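Local coordinates for protein large component of pyocin AP41 (Pseudomonas aeruginosa pao1, PDB 4UHP) that kills competing bacteria as a DNase bacteriocin whose C-terminal HNH-type nuclease domain cleaves DNA and is bound by a cognate immunity protein, at the interface of chains A and B. Coordinates in Å, arbitrary orientation; residue numbers count along the deposited sequence, not the author numbering. Chains: chain A, Large component of pyocin AP41; chain B, Bacteriocin immunity protein.

The interface of chains A and B. Residues chain A 67, 69-70, 73; chain B 22-23, 58-59.
A:Phe73 and B:Phe59 meet edge to face at the apolar centre, their planes perpendicular and their centroids 4.9 Å apart. The rim of B:Phe59 does the touching. Its CE1 stands 3.5 Å from CE1 of A:Phe73, over one face of that ring and offset toward its rim. A:Phe73 CZ also packs on CD1 of B:Phe22, and these two side chains run side by side in the same direction. Within chain B, B:Ile58 supports both aromatics: CD1 lies over the centre of the B:Phe22 ring, and CG2 over a face of B:Phe59. The same CG2 packs on CB of A:Ser69.

Further out, the A:Asn70 side chain crosses B:Phe59 at about a right angle, its amide plane 20° from the ring plane, with OD1 3.3 Å from ring atom CD1. B:Phe23 brushes the start of helix 68-75 of the nuclease domain, its CE2 near CA of A:Ser69.

At the rim, two serine hydroxyls bond to backbone carbonyls of the immunity protein. With chi1 at -173°, the hydroxyl of A:Ser69 swings away from its own backbone N toward B:Phe22 O, 3.1 Å from OG. This donor is tilted 25° from the carbonyl plane. Water 2 joins A:Ser69 N to B:Ile58 O. A:Ser67 OG donates to B:Phe59 O at 2.6 Å, from above the carbonyl plane. That hydroxyl also accepts from A:Asn70 N, a side-chain cap near the start of the helix. Water 1 reaches the same carbonyl, alongside the direct bond. It hydrogen-bonds A:Ser67 N and OG, and the amide nitrogen ND2 of A:Asn70. From there it reaches B:Phe59 O at 2.8 Å.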
# COMPACT_ATOMS: atom_id res chain seq x y z
N SER A 67 5.26 4.81 -6.28
CA SER A 67 6.00 3.90 -7.14
C SER A 67 5.05 3.22 -8.12
O SER A 67 3.86 3.10 -7.83
CB SER A 67 6.73 2.85 -6.31
OG SER A 67 5.79 2.06 -5.60
N SER A 69 4.58 0.23 -8.64
CA SER A 69 3.92 -0.88 -7.95
C SER A 69 2.74 -0.38 -7.12
O SER A 69 1.64 -0.94 -7.19
CB SER A 69 4.92 -1.62 -7.05
OG SER A 69 4.32 -2.78 -6.50
N ASN A 70 2.94 0.68 -6.34
CA ASN A 70 1.85 1.25 -5.55
C ASN A 70 0.76 1.84 -6.44
O ASN A 70 -0.41 1.88 -6.04
CB ASN A 70 2.37 2.31 -4.58
CG ASN A 70 2.66 1.74 -3.20
OD1 ASN A 70 2.10 0.71 -2.82
ND2 ASN A 70 3.52 2.41 -2.44
N PHE A 73 -1.49 -1.03 -7.38
CA PHE A 73 -2.28 -1.45 -6.24
C PHE A 73 -3.51 -0.56 -6.03
O PHE A 73 -4.62 -1.07 -5.93
CB PHE A 73 -1.43 -1.48 -4.97
CG PHE A 73 -0.79 -2.81 -4.72
CD1 PHE A 73 0.10 -3.35 -5.63
CD2 PHE A 73 -1.07 -3.53 -3.56
CE1 PHE A 73 0.69 -4.59 -5.41
CE2 PHE A 73 -0.49 -4.76 -3.33
CZ PHE A 73 0.40 -5.29 -4.25
N PHE B 22 2.96 -7.79 -9.01
CA PHE B 22 2.87 -6.54 -8.27
C PHE B 22 2.68 -5.34 -9.20
O PHE B 22 2.70 -4.19 -8.76
CB PHE B 22 4.12 -6.33 -7.41
CG PHE B 22 4.24 -7.32 -6.29
CD1 PHE B 22 3.65 -7.08 -5.06
CD2 PHE B 22 4.95 -8.50 -6.46
CE1 PHE B 22 3.76 -7.99 -4.03
CE2 PHE B 22 5.06 -9.41 -5.43
CZ PHE B 22 4.47 -9.16 -4.22
N PHE B 23 2.49 -5.61 -10.49
CA PHE B 23 2.33 -4.56 -11.49
C PHE B 23 1.13 -4.81 -12.39
O PHE B 23 0.64 -3.89 -13.05
CB PHE B 23 3.60 -4.43 -12.33
CG PHE B 23 4.81 -3.98 -11.56
CD1 PHE B 23 5.59 -4.89 -10.87
CD2 PHE B 23 5.17 -2.64 -11.52
CE1 PHE B 23 6.70 -4.48 -10.15
CE2 PHE B 23 6.28 -2.22 -10.81
CZ PHE B 23 7.04 -3.14 -10.12
N ILE B 58 10.02 -3.61 -3.47
CA ILE B 58 8.94 -3.56 -4.45
C ILE B 58 8.25 -2.21 -4.50
O ILE B 58 8.14 -1.60 -5.57
CB ILE B 58 7.88 -4.64 -4.17
CG1 ILE B 58 8.51 -6.04 -4.20
CG2 ILE B 58 6.73 -4.54 -5.15
CD1 ILE B 58 7.54 -7.14 -3.83
N PHE B 59 7.79 -1.74 -3.34
CA PHE B 59 6.91 -0.58 -3.28
C PHE B 59 7.64 0.75 -3.11
O PHE B 59 7.07 1.81 -3.36
CB PHE B 59 5.89 -0.75 -2.15
CG PHE B 59 5.00 -1.96 -2.30
CD1 PHE B 59 4.00 -1.97 -3.25
CD2 PHE B 59 5.17 -3.07 -1.50
CE1 PHE B 59 3.17 -3.08 -3.40
CE2 PHE B 59 4.35 -4.17 -1.64
CZ PHE B 59 3.35 -4.18 -2.59
O HOH W 1 5.52 4.18 -3.53
O HOH W 2 7.79 -0.20 -8.33